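Putative uncharacterized protein (Actinomyces odontolyticus, PDB 3UP9) probably binds L-methionine in the cleft between its two lobes, as a membrane-attached substrate-binding lipoprotein of the NlpA family. Local coordinates at residues A[18-23]-A[234-239]; A[50-53]-A[59-62]; A[66-71]-A[77-82]; A[154-159]-A[166-171]; A[160-165]-A[171-176]. One frame throughout, in Å; residues are numbered along the deposited sequence.

From the N terminus, helix 15-28 supplies the first half of interaction 1, whose second half runs from the last residues of helix 226-235 into the loop that follows; this long loop encloses the other four contacts. Interaction 2 folds helix 46-53 back onto strand 59-64, and interaction 3 follows in series, bringing helix 65-75 against strand 79-81. Both belong to the lobe of the larger sheet and reach the selenomethionine, and they touch each other where L52 meets F79. In the other lobe, interactions 4 and 5 cross, their segments alternating along the chain and sharing A171 of strand 170-173. Interaction 5 reaches the ligand from that lobe, on the far side of the chain's centre from interaction 3.

Interaction 1: A[18-23]-A[234-239]; sequences HAKILT and KTWSDG
W236 reaches with the far rim of its indole to K20 and I21, bridging from the end of helix 226-235 to helix 15-28. Just before it, T235 closes the helix, its OG1 hydrogen-bonded to the carbonyl of Y231. The methyl CG2 of T235 lies 3.7 Å above one face of the indole, offset toward the rim. W236 is the first residue to leave helical backbone angles, and its CG stands anti to the carbonyl carbon (chi1 -65°), which sends the six-membered ring toward helix 15-28. There W236 CH2 faces K20 CB at 4.2 Å, with that carbon at the ring edge near its plane. The lysine chain continues past the ring, K20 CD lying 4.2 Å from CZ2 of W236. On I21 it is CG1 that comes to W236 CZ3, at 4.1 Å and obliquely to the ring. I21 also packs on V228 and I232 of helix 226-235. In this two-lobed fold of the periplasmic binding protein class, helix 15-28 belongs to one lobe, and its H18 lines the selenomethionine pocket. W236 NE1 turns elsewhere, hydrogen-bonding to OE1 of Q179 on helix 175-180 of the other lobe, while the chain runs on through D238 away from helix 15-28.

Interaction 2: A[50-53]-A[59-62]; sequences TALN and ANFY. With MSE (selenomethionine), chain B.
The amide nitrogen ND2 of N60, resting against L52, is gripped by two oxygens of the preceding helix region: a hydrogen bond to OD1 of N49 and a weak one to the carbonyl of P48. The other end of the amide, OD1, takes a weak hydrogen bond from NE2 of Q63, so both ends of this buried group have polar partners. N60 CG sits between the backbone N and the carbonyl carbon (chi1 63°), which lifts the amide off the strand toward helix 46-53. L52 meets it at about a right angle, with CB 3.9 Å from N60 ND2 and CD2 equally near that nitrogen. The other methyl of L52, CD1, lies over the start of the strand, 4.0 Å from A59 N. On the ligand side N60 CG lies in the plane of the Y62 ring, at its edge. Y62 in turn meets the selenomethionine: its CE2 is 3.6 Å from the ligand methyl CE, which approaches the ring obliquely, and its carbonyl O is 3.3 Å from ligand CB. Helix 46-53 is the crossover between parallel strands 35-41 and 59-64, with strand 7-13 lying between them in the sheet. L52 also touches V205 of strand 201-207, the antiparallel neighbour of strand 59-64.

Interaction 3: A[66-71]-A[77-82]; sequences PYLENA and YNFEAG. With MSE (selenomethionine), chain B.
L68 brings its two methyls to F79 and A81, packing helix 65-75 onto edge strand 79-81 in one lobe of a periplasmic-binding-protein fold. L68 CD1 approaches the F79 ring at its edge, in plane, 3.9 Å from F79 CD2, while L68 CD2 presses on A81 CB at 3.4 Å. One residue earlier, Y67 points into the ligand cleft, its CG anti to the backbone N (chi1 176°). Its CB begins the ligand contact, 3.4 Å from the selenium. CG follows at 3.5 Å from that same SE atom, and farther out the ligand methyl CE stands 3.8 Å above the ring plane, over its centre. Near the phenol end, Y67 CE1 meets Y62 OH. With an alanine here, the ligand's selenium end would probably lose the ring wall under its methyl and be left freer to move. One turn further along helix 65-75, A71 meets Y77, which also packs on T50 and N53 of helix 46-53. A71 CB lies 4.0 Å from Y77 CD2, and Y77 CB in turn sits over the centre of the F79 ring.

Interaction 4: A[154-159]-A[166-171]; sequences REVEGP and DDFDYA
R154 and F168 mark the closest approach of the two backbones, their CA atoms 8.3 Å apart: R154 lies in edge strand 151-156, F168 in the loop leading into strand 170-173. Only side chains bridge this gap. R154 bends at chi2 (-71°) and lays its chain over the phenyl ring, CG 4.0 Å from the F168 ring centroid in a CH-pi contact 29° off the normal. R154 CB comes to F168 CZ at 3.4 Å. The guanidinium is steeply tilted, 74° from the ring plane, with F168 CE1 over one of its faces. D167 CB lies against the opposite ring face, offset toward the rim, and V156 CG2 meets the edge in plane, 3.7 Å from F168 CE2. Were F168 replaced by an alanine, the R154 chain would probably lose the ring it lies on and swing free. V156 also packs on L161 and S164 of helix 161-164, the crossover between parallel strands 151-156 and 170-173, which flank strand 107-112 in the sheet.

Interaction 5: A[160-165]-A[171-176]; sequences QLVRSL and AVINGN. With MSE (selenomethionine), chain B.
The short, weakly bonded crossover helix 161-164 of a beta-alpha-beta unit, with L165 just after it, packs here through L161, V162 and S164 on A171 and I173 of strand 170-173, whose end leads into the ligand pocket. I173 sits at the centre. Its CG1 lies 4.1 Å from L161 CB, while its CD1 is met by V162 CG2 at 4.0 Å, the two side chains crossing at about a right angle. L165 comes tip to tip with it, CD1 to I173 CD1 at 3.9 Å. The second methyl of L165, CD2, is tighter, 3.4 Å from A171 CB. L161 also touches the strand's backbone, its CD2 3.4 Å from the carbonyl O of V172. S164 OG also leans on A171 CB; its polar need is met by donating a short 2.6 Å hydrogen bond to L161 O, with a chi1 of 76° turning OG back to that carbonyl. Past the strand, N174 occupies the N-cap position of helix 175-180, but its side chain makes no capping bond. It turns to the ligand instead: ND2 donates to the selenomethionine OXT over 3.0 Å, nearly straight at 174°. The same nitrogen bonds to OD1 of N117, which helps fix the rotation of the amide. N174 gives OXT a neutral N-H donor, while any charge compensation of the carboxylate would probably come from R120, whose NH1 also bonds the ligand.

Interaction 1: A[18-23]-A[234-239]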
# COMPACT_ATOMS: atom_id res chain seq x y z
N HIS A 18 2.46 -8.47 -1.49
CA HIS A 18 3.68 -8.57 -0.70
C HIS A 18 3.98 -9.99 -0.28
O HIS A 18 5.06 -10.47 -0.55
CB HIS A 18 3.62 -7.62 0.50
CG HIS A 18 3.23 -6.21 0.14
ND1 HIS A 18 1.97 -5.88 -0.12
CD2 HIS A 18 3.99 -5.05 -0.03
CE1 HIS A 18 1.93 -4.56 -0.44
NE2 HIS A 18 3.17 -4.07 -0.40
N ALA A 19 3.05 -10.68 0.37
CA ALA A 19 3.33 -12.07 0.77
C ALA A 19 3.56 -12.95 -0.44
O ALA A 19 4.41 -13.82 -0.39
CB ALA A 19 2.29 -12.66 1.72
N LYS A 20 2.86 -12.74 -1.54
CA LYS A 20 3.14 -13.54 -2.76
C LYS A 20 4.59 -13.35 -3.30
O LYS A 20 5.27 -14.31 -3.67
CB LYS A 20 2.13 -13.23 -3.87
CG LYS A 20 0.71 -13.59 -3.53
CD LYS A 20 -0.24 -13.55 -4.72
CE LYS A 20 -1.56 -14.32 -4.49
NZ LYS A 20 -1.71 -15.69 -5.11
N ILE A 21 5.05 -12.11 -3.37
CA ILE A 21 6.41 -11.78 -3.81
C ILE A 21 7.40 -12.45 -2.86
O ILE A 21 8.36 -13.08 -3.30
CB ILE A 21 6.66 -10.24 -3.84
CG1 ILE A 21 5.79 -9.55 -4.89
CG2 ILE A 21 8.11 -9.90 -4.09
CD1 ILE A 21 5.73 -8.02 -4.64
N LEU A 22 7.14 -12.36 -1.55
CA LEU A 22 8.04 -12.98 -0.54
C LEU A 22 8.05 -14.51 -0.64
O LEU A 22 9.05 -15.12 -0.33
CB LEU A 22 7.73 -12.56 0.89
CG LEU A 22 7.92 -11.09 1.29
CD1 LEU A 22 7.40 -10.93 2.71
CD2 LEU A 22 9.38 -10.65 1.12
N THR A 23 6.95 -15.11 -1.13
CA THR A 23 6.81 -16.55 -1.21
C THR A 23 7.60 -17.00 -2.47
O THR A 23 8.37 -17.96 -2.39
CB THR A 23 5.34 -16.98 -1.18
OG1 THR A 23 4.76 -16.57 0.06
CG2 THR A 23 5.17 -18.51 -1.34
N LYS A 234 4.93 -10.97 -14.62
CA LYS A 234 4.18 -12.15 -15.04
C LYS A 234 2.91 -12.24 -14.24
O LYS A 234 1.88 -12.49 -14.80
CB LYS A 234 5.00 -13.44 -14.89
CG LYS A 234 6.12 -13.64 -15.92
CD LYS A 234 6.70 -15.06 -15.94
CE LYS A 234 7.88 -15.30 -14.99
NZ LYS A 234 8.89 -16.17 -15.69
N THR A 235 2.97 -12.00 -12.95
CA THR A 235 1.83 -12.24 -12.06
C THR A 235 0.71 -11.17 -12.18
O THR A 235 -0.48 -11.49 -12.18
CB THR A 235 2.35 -12.44 -10.61
OG1 THR A 235 3.42 -13.40 -10.65
CG2 THR A 235 1.26 -12.89 -9.64
N TRP A 236 1.11 -9.92 -12.32
CA TRP A 236 0.21 -8.76 -12.49
C TRP A 236 0.47 -8.09 -13.78
O TRP A 236 1.43 -7.34 -13.89
CB TRP A 236 0.44 -7.76 -11.37
CG TRP A 236 0.05 -8.33 -10.03
CD1 TRP A 236 -1.23 -8.39 -9.47
CD2 TRP A 236 0.95 -8.93 -9.02
NE1 TRP A 236 -1.18 -9.01 -8.26
CE2 TRP A 236 0.09 -9.37 -7.94
CE3 TRP A 236 2.35 -9.18 -8.93
CZ2 TRP A 236 0.61 -10.01 -6.80
CZ3 TRP A 236 2.86 -9.86 -7.79
CH2 TRP A 236 2.01 -10.24 -6.75
N SER A 237 -0.35 -8.34 -14.79
CA SER A 237 -0.30 -7.55 -16.05
C SER A 237 -1.57 -6.72 -16.19
O SER A 237 -1.83 -6.26 -17.23
CB SER A 237 -0.19 -8.48 -17.26
OG SER A 237 -1.01 -9.61 -17.07
N ASP A 238 -2.34 -6.57 -15.12
CA ASP A 238 -3.63 -5.86 -15.08
C ASP A 238 -3.44 -4.48 -14.54
O ASP A 238 -4.40 -3.89 -14.06
CB ASP A 238 -4.61 -6.58 -14.14
CG ASP A 238 -4.03 -6.79 -12.67
OD1 ASP A 238 -3.09 -6.08 -12.23
OD2 ASP A 238 -4.53 -7.67 -11.94
N GLY A 239 -2.19 -4.00 -14.54
CA GLY A 239 -1.82 -2.67 -14.03
C GLY A 239 -1.89 -2.41 -12.53
O GLY A 239 -1.65 -1.28 -12.10

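Interaction 2: A[50-53]-A[59-62]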
# COMPACT_ATOMS: atom_id res chain seq x y z
N THR A 50 3.82 -1.93 14.50
CA THR A 50 3.84 -2.23 15.93
C THR A 50 4.66 -3.52 16.19
O THR A 50 5.51 -3.58 17.05
CB THR A 50 2.37 -2.34 16.47
OG1 THR A 50 1.76 -1.05 16.41
CG2 THR A 50 2.32 -2.84 17.91
N ALA A 51 4.39 -4.57 15.44
CA ALA A 51 5.14 -5.83 15.59
C ALA A 51 6.63 -5.62 15.30
O ALA A 51 7.42 -6.16 16.04
CB ALA A 51 4.58 -6.95 14.68
N LEU A 52 6.99 -4.87 14.24
CA LEU A 52 8.43 -4.50 14.00
C LEU A 52 8.98 -3.73 15.18
O LEU A 52 10.04 -4.05 15.68
CB LEU A 52 8.64 -3.69 12.71
CG LEU A 52 10.06 -3.30 12.37
CD1 LEU A 52 10.90 -4.58 12.35
CD2 LEU A 52 10.12 -2.50 11.05
N ASN A 53 8.23 -2.75 15.68
CA ASN A 53 8.70 -1.97 16.82
C ASN A 53 8.93 -2.77 18.09
O ASN A 53 9.91 -2.53 18.78
CB ASN A 53 7.81 -0.76 17.17
CG ASN A 53 8.60 0.33 17.89
OD1 ASN A 53 9.78 0.48 17.59
ND2 ASN A 53 7.97 1.10 18.80
N ALA A 59 11.55 -7.68 9.92
CA ALA A 59 11.34 -6.71 8.83
C ALA A 59 9.86 -6.75 8.52
O ALA A 59 9.19 -7.69 8.91
CB ALA A 59 12.18 -7.04 7.59
N ASN A 60 9.33 -5.74 7.87
CA ASN A 60 8.00 -5.86 7.24
C ASN A 60 8.10 -5.33 5.80
O ASN A 60 9.00 -4.59 5.45
CB ASN A 60 6.83 -5.24 8.05
CG ASN A 60 6.94 -3.73 8.26
OD1 ASN A 60 7.31 -3.00 7.34
ND2 ASN A 60 6.58 -3.25 9.47
N PHE A 61 7.17 -5.78 4.98
CA PHE A 61 7.12 -5.41 3.58
C PHE A 61 5.65 -5.21 3.22
O PHE A 61 4.95 -6.17 2.88
CB PHE A 61 7.81 -6.45 2.68
CG PHE A 61 7.67 -6.16 1.22
CD1 PHE A 61 7.90 -4.88 0.72
CD2 PHE A 61 7.28 -7.17 0.34
CE1 PHE A 61 7.75 -4.61 -0.65
CE2 PHE A 61 7.15 -6.92 -1.03
CZ PHE A 61 7.36 -5.64 -1.53
N TYR A 62 5.17 -3.97 3.40
CA TYR A 62 3.75 -3.65 3.18
C TYR A 62 3.49 -2.17 2.97
O TYR A 62 2.41 -1.84 2.57
CB TYR A 62 2.90 -4.12 4.37
CG TYR A 62 2.84 -3.16 5.54
CD1 TYR A 62 3.90 -3.06 6.43
CD2 TYR A 62 1.74 -2.36 5.75
CE1 TYR A 62 3.86 -2.18 7.51
CE2 TYR A 62 1.72 -1.49 6.80
CZ TYR A 62 2.79 -1.38 7.68
OH TYR A 62 2.72 -0.51 8.74
N MSE B . 0.26 -1.49 -0.35
CA MSE B . -0.21 -0.11 -0.10
C MSE B . 0.04 0.82 -1.26
O MSE B . 1.07 0.67 -1.97
OXT MSE B . -0.79 1.72 -1.44
CB MSE B . 0.46 0.45 1.12
CG MSE B . -0.06 1.85 1.56
SE MSE B . 0.89 2.47 3.11
CE MSE B . 0.61 0.99 4.43

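Interaction 3: A[66-71]-A[77-82]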
# COMPACT_ATOMS: atom_id res chain seq x y z
N PRO A 66 5.92 7.40 1.80
CA PRO A 66 5.20 8.44 2.53
C PRO A 66 4.48 8.00 3.83
O PRO A 66 4.47 8.75 4.82
CB PRO A 66 4.21 8.97 1.50
CG PRO A 66 4.78 8.62 0.15
CD PRO A 66 5.43 7.29 0.41
N TYR A 67 3.87 6.83 3.83
CA TYR A 67 3.26 6.30 5.02
C TYR A 67 4.32 6.07 6.11
O TYR A 67 4.09 6.42 7.28
CB TYR A 67 2.52 5.00 4.68
CG TYR A 67 1.92 4.31 5.89
CD1 TYR A 67 2.70 3.49 6.71
CD2 TYR A 67 0.58 4.47 6.20
CE1 TYR A 67 2.15 2.86 7.82
CE2 TYR A 67 0.04 3.82 7.30
CZ TYR A 67 0.83 3.03 8.12
OH TYR A 67 0.30 2.42 9.27
N LEU A 68 5.46 5.49 5.72
CA LEU A 68 6.58 5.28 6.66
C LEU A 68 7.06 6.59 7.28
O LEU A 68 7.24 6.66 8.48
CB LEU A 68 7.75 4.52 5.98
CG LEU A 68 9.07 4.36 6.79
CD1 LEU A 68 8.84 3.52 8.05
CD2 LEU A 68 10.15 3.72 5.89
N GLU A 69 7.22 7.62 6.45
CA GLU A 69 7.68 8.92 6.92
C GLU A 69 6.69 9.52 7.92
O GLU A 69 7.08 10.04 8.93
CB GLU A 69 7.93 9.88 5.74
CG GLU A 69 9.17 9.48 4.97
CD GLU A 69 9.33 10.09 3.61
OE1 GLU A 69 8.37 10.60 3.02
OE2 GLU A 69 10.46 10.06 3.12
N ASN A 70 5.41 9.43 7.63
CA ASN A 70 4.38 9.83 8.57
C ASN A 70 4.38 9.03 9.91
O ASN A 70 4.20 9.65 10.98
CB ASN A 70 2.99 9.78 7.94
CG ASN A 70 1.92 10.20 8.92
OD1 ASN A 70 1.68 11.38 9.11
ND2 ASN A 70 1.26 9.21 9.56
N ALA A 71 4.61 7.70 9.83
CA ALA A 71 4.61 6.82 11.02
C ALA A 71 5.79 7.17 11.92
O ALA A 71 5.66 7.18 13.14
CB ALA A 71 4.67 5.35 10.63
N TYR A 77 8.97 6.02 15.57
CA TYR A 77 9.59 4.75 15.22
C TYR A 77 11.02 4.96 14.72
O TYR A 77 11.30 5.88 13.95
CB TYR A 77 8.81 3.95 14.18
CG TYR A 77 7.42 3.43 14.58
CD1 TYR A 77 7.19 2.80 15.80
CD2 TYR A 77 6.39 3.47 13.69
CE1 TYR A 77 5.93 2.32 16.12
CE2 TYR A 77 5.14 2.98 14.00
CZ TYR A 77 4.91 2.42 15.21
OH TYR A 77 3.63 1.96 15.45
N ASN A 78 11.94 4.10 15.18
CA ASN A 78 13.31 4.11 14.66
C ASN A 78 13.49 3.02 13.58
O ASN A 78 14.15 2.01 13.81
CB ASN A 78 14.36 3.97 15.79
CG ASN A 78 15.79 4.02 15.25
OD1 ASN A 78 16.04 4.68 14.27
ND2 ASN A 78 16.69 3.35 15.90
N PHE A 79 12.95 3.27 12.39
CA PHE A 79 13.05 2.34 11.28
C PHE A 79 14.00 2.80 10.14
O PHE A 79 14.34 3.96 9.97
CB PHE A 79 11.67 2.08 10.68
CG PHE A 79 10.67 1.45 11.63
CD1 PHE A 79 11.07 0.74 12.76
CD2 PHE A 79 9.36 1.56 11.38
CE1 PHE A 79 10.13 0.17 13.60
CE2 PHE A 79 8.41 0.97 12.20
CZ PHE A 79 8.80 0.28 13.32
N GLU A 80 14.41 1.81 9.35
CA GLU A 80 15.26 1.99 8.21
C GLU A 80 14.55 1.31 7.03
O GLU A 80 13.94 0.26 7.20
CB GLU A 80 16.61 1.33 8.43
CG GLU A 80 17.29 1.60 9.74
CD GLU A 80 17.50 3.06 10.09
OE1 GLU A 80 17.80 3.89 9.20
OE2 GLU A 80 17.36 3.37 11.30
N ALA A 81 14.59 1.92 5.86
CA ALA A 81 13.92 1.42 4.67
C ALA A 81 14.88 1.24 3.48
O ALA A 81 15.92 1.93 3.30
CB ALA A 81 12.77 2.31 4.27
N GLY A 82 14.46 0.30 2.65
CA GLY A 82 15.09 -0.03 1.42
C GLY A 82 14.55 0.74 0.26
O GLY A 82 13.70 1.61 0.44
N MSE B . 0.26 -1.49 -0.35
CA MSE B . -0.21 -0.11 -0.10
C MSE B . 0.04 0.82 -1.26
O MSE B . 1.07 0.67 -1.97
OXT MSE B . -0.79 1.72 -1.44
CB MSE B . 0.46 0.45 1.12
CG MSE B . -0.06 1.85 1.56
SE MSE B . 0.89 2.47 3.11
CE MSE B . 0.61 0.99 4.43

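Interaction 4: A[154-159]-A[166-171]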
# COMPACT_ATOMS: atom_id res chain seq x y z
N ARG A 154 -16.99 9.35 3.92
CA ARG A 154 -17.18 8.48 5.09
C ARG A 154 -15.91 7.72 5.36
O ARG A 154 -15.48 6.90 4.54
CB ARG A 154 -18.32 7.50 4.89
CG ARG A 154 -19.64 8.17 4.63
CD ARG A 154 -20.18 8.82 5.87
NE ARG A 154 -21.60 8.90 5.62
CZ ARG A 154 -22.46 7.91 5.84
NH1 ARG A 154 -22.09 6.75 6.42
NH2 ARG A 154 -23.73 8.11 5.50
N GLU A 155 -15.30 8.01 6.51
CA GLU A 155 -14.05 7.37 6.91
C GLU A 155 -14.34 5.96 7.27
O GLU A 155 -15.25 5.70 8.00
CB GLU A 155 -13.47 8.04 8.12
CG GLU A 155 -12.84 9.38 7.86
CD GLU A 155 -11.91 9.75 9.01
OE1 GLU A 155 -12.14 9.25 10.12
OE2 GLU A 155 -10.93 10.50 8.79
N VAL A 156 -13.53 5.07 6.76
CA VAL A 156 -13.69 3.66 6.94
C VAL A 156 -12.28 3.18 7.25
O VAL A 156 -11.29 3.77 6.77
CB VAL A 156 -14.30 3.09 5.64
CG1 VAL A 156 -13.92 1.65 5.42
CG2 VAL A 156 -15.80 3.23 5.68
N GLU A 157 -12.16 2.15 8.06
CA GLU A 157 -10.86 1.57 8.33
C GLU A 157 -10.46 0.79 7.10
O GLU A 157 -11.30 0.30 6.40
CB GLU A 157 -10.88 0.67 9.58
CG GLU A 157 -10.75 1.43 10.91
CD GLU A 157 -10.90 0.51 12.13
OE1 GLU A 157 -11.47 -0.59 11.99
OE2 GLU A 157 -10.42 0.88 13.23
N GLY A 158 -9.17 0.70 6.82
CA GLY A 158 -8.68 0.10 5.59
C GLY A 158 -9.25 -1.23 5.17
O GLY A 158 -9.60 -1.40 4.01
N PRO A 159 -9.34 -2.21 6.09
CA PRO A 159 -9.85 -3.51 5.64
C PRO A 159 -11.36 -3.53 5.39
O PRO A 159 -11.87 -4.52 4.92
CB PRO A 159 -9.48 -4.47 6.79
CG PRO A 159 -8.44 -3.77 7.56
CD PRO A 159 -8.63 -2.30 7.38
N ASP A 166 -20.62 -1.75 -0.80
CA ASP A 166 -22.06 -2.11 -0.64
C ASP A 166 -22.91 -0.91 -0.12
O ASP A 166 -24.08 -0.83 -0.40
CB ASP A 166 -22.26 -3.30 0.32
CG ASP A 166 -21.46 -4.53 -0.07
OD1 ASP A 166 -21.02 -4.62 -1.24
OD2 ASP A 166 -21.28 -5.41 0.80
N ASP A 167 -22.30 0.02 0.61
CA ASP A 167 -23.02 1.11 1.27
C ASP A 167 -22.92 2.45 0.58
O ASP A 167 -23.86 3.23 0.61
CB ASP A 167 -22.44 1.26 2.67
CG ASP A 167 -22.45 -0.05 3.42
OD1 ASP A 167 -23.55 -0.66 3.47
OD2 ASP A 167 -21.38 -0.46 3.91
N PHE A 168 -21.76 2.74 0.01
CA PHE A 168 -21.44 4.05 -0.51
C PHE A 168 -21.37 4.03 -2.08
O PHE A 168 -21.13 3.01 -2.73
CB PHE A 168 -20.09 4.53 0.09
CG PHE A 168 -20.01 4.51 1.62
CD1 PHE A 168 -21.09 4.92 2.40
CD2 PHE A 168 -18.84 4.15 2.26
CE1 PHE A 168 -21.01 4.91 3.80
CE2 PHE A 168 -18.74 4.15 3.65
CZ PHE A 168 -19.82 4.53 4.43
N ASP A 169 -21.52 5.20 -2.67
CA ASP A 169 -21.45 5.37 -4.13
C ASP A 169 -20.06 5.00 -4.71
O ASP A 169 -19.97 4.41 -5.78
CB ASP A 169 -21.87 6.81 -4.48
CG ASP A 169 -23.37 7.10 -4.20
OD1 ASP A 169 -24.21 6.57 -4.97
OD2 ASP A 169 -23.69 7.87 -3.27
N TYR A 170 -19.01 5.34 -3.98
CA TYR A 170 -17.62 5.10 -4.39
C TYR A 170 -16.82 4.83 -3.16
O TYR A 170 -17.24 5.20 -2.07
CB TYR A 170 -16.98 6.32 -5.10
CG TYR A 170 -17.79 6.83 -6.26
CD1 TYR A 170 -18.86 7.68 -6.05
CD2 TYR A 170 -17.55 6.41 -7.52
CE1 TYR A 170 -19.66 8.10 -7.09
CE2 TYR A 170 -18.32 6.83 -8.57
CZ TYR A 170 -19.39 7.68 -8.37
OH TYR A 170 -20.18 8.14 -9.43
N ALA A 171 -15.64 4.25 -3.33
CA ALA A 171 -14.64 4.24 -2.22
C ALA A 171 -13.25 4.35 -2.82
O ALA A 171 -13.04 3.82 -3.91
CB ALA A 171 -14.78 2.97 -1.38

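Interaction 5: A[160-165]-A[171-176]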
# COMPACT_ATOMS: atom_id res chain seq x y z
N GLN A 160 -12.05 -2.44 5.74
CA GLN A 160 -13.50 -2.29 5.55
C GLN A 160 -13.83 -1.55 4.23
O GLN A 160 -15.00 -1.38 3.85
CB GLN A 160 -14.09 -1.53 6.77
CG GLN A 160 -14.06 -2.31 8.07
CD GLN A 160 -14.65 -3.71 7.89
OE1 GLN A 160 -15.83 -3.86 7.53
NE2 GLN A 160 -13.84 -4.73 8.10
N LEU A 161 -12.78 -1.09 3.53
CA LEU A 161 -12.95 -0.32 2.28
C LEU A 161 -13.76 -1.05 1.18
O LEU A 161 -14.73 -0.49 0.66
CB LEU A 161 -11.59 0.15 1.73
CG LEU A 161 -11.05 1.40 2.43
CD1 LEU A 161 -9.58 1.52 2.11
CD2 LEU A 161 -11.81 2.66 2.07
N VAL A 162 -13.35 -2.26 0.80
CA VAL A 162 -14.06 -3.07 -0.21
C VAL A 162 -15.48 -3.34 0.23
O VAL A 162 -16.39 -3.08 -0.53
CB VAL A 162 -13.37 -4.40 -0.52
CG1 VAL A 162 -14.24 -5.29 -1.46
CG2 VAL A 162 -12.04 -4.13 -1.13
N ARG A 163 -15.70 -3.82 1.45
CA ARG A 163 -17.07 -3.94 2.04
C ARG A 163 -17.90 -2.61 1.97
O ARG A 163 -19.11 -2.67 1.77
CB ARG A 163 -17.00 -4.46 3.50
CG ARG A 163 -18.32 -4.65 4.26
CD ARG A 163 -19.27 -5.57 3.50
NE ARG A 163 -20.44 -6.09 4.26
CZ ARG A 163 -21.71 -5.61 4.24
NH1 ARG A 163 -22.04 -4.51 3.56
NH2 ARG A 163 -22.66 -6.22 4.95
N SER A 164 -17.26 -1.43 2.06
CA SER A 164 -17.98 -0.16 2.07
C SER A 164 -18.61 0.14 0.72
O SER A 164 -19.52 0.94 0.65
CB SER A 164 -17.12 1.01 2.54
OG SER A 164 -16.21 1.43 1.54
N LEU A 165 -18.12 -0.49 -0.34
CA LEU A 165 -18.73 -0.41 -1.68
C LEU A 165 -20.20 -0.89 -1.72
O LEU A 165 -20.96 -0.44 -2.58
CB LEU A 165 -17.85 -1.15 -2.72
CG LEU A 165 -16.39 -0.69 -2.96
CD1 LEU A 165 -15.64 -1.64 -3.88
CD2 LEU A 165 -16.34 0.74 -3.46
N ALA A 171 -15.64 4.25 -3.33
CA ALA A 171 -14.64 4.24 -2.22
C ALA A 171 -13.25 4.35 -2.82
O ALA A 171 -13.04 3.82 -3.91
CB ALA A 171 -14.78 2.97 -1.38
N VAL A 172 -12.33 5.05 -2.17
CA VAL A 172 -10.91 5.09 -2.62
C VAL A 172 -10.14 3.98 -1.91
O VAL A 172 -10.18 3.89 -0.70
CB VAL A 172 -10.24 6.48 -2.41
CG1 VAL A 172 -8.88 6.53 -3.11
CG2 VAL A 172 -11.18 7.61 -2.93
N ILE A 173 -9.45 3.12 -2.67
CA ILE A 173 -8.97 1.87 -2.13
C ILE A 173 -7.55 1.53 -2.61
O ILE A 173 -7.34 1.30 -3.79
CB ILE A 173 -9.87 0.67 -2.48
CG1 ILE A 173 -11.37 0.96 -2.25
CG2 ILE A 173 -9.42 -0.57 -1.70
CD1 ILE A 173 -12.29 -0.28 -2.35
N ASN A 174 -6.60 1.41 -1.67
CA ASN A 174 -5.24 0.98 -1.94
C ASN A 174 -5.21 -0.39 -2.58
O ASN A 174 -6.05 -1.30 -2.24
CB ASN A 174 -4.41 0.96 -0.64
CG ASN A 174 -4.30 2.33 0.03
OD1 ASN A 174 -5.26 2.85 0.63
ND2 ASN A 174 -3.13 2.93 -0.07
N GLY A 175 -4.24 -0.59 -3.46
CA GLY A 175 -4.07 -1.89 -4.17
C GLY A 175 -4.18 -3.16 -3.36
O GLY A 175 -4.98 -4.02 -3.70
N ASN A 176 -3.43 -3.27 -2.26
CA ASN A 176 -3.45 -4.44 -1.40
C ASN A 176 -4.85 -4.82 -0.99
O ASN A 176 -5.14 -5.99 -0.95
CB ASN A 176 -2.54 -4.33 -0.16
CG ASN A 176 -3.00 -3.27 0.83
OD1 ASN A 176 -2.88 -2.07 0.57
ND2 ASN A 176 -3.53 -3.71 1.97
N MSE B . 0.26 -1.49 -0.35
CA MSE B . -0.21 -0.11 -0.10
C MSE B . 0.04 0.82 -1.26
O MSE B . 1.07 0.67 -1.97
OXT MSE B . -0.79 1.72 -1.44
CB MSE B . 0.46 0.45 1.12
CG MSE B . -0.06 1.85 1.56
SE MSE B . 0.89 2.47 3.11
CE MSE B . 0.61 0.99 4.43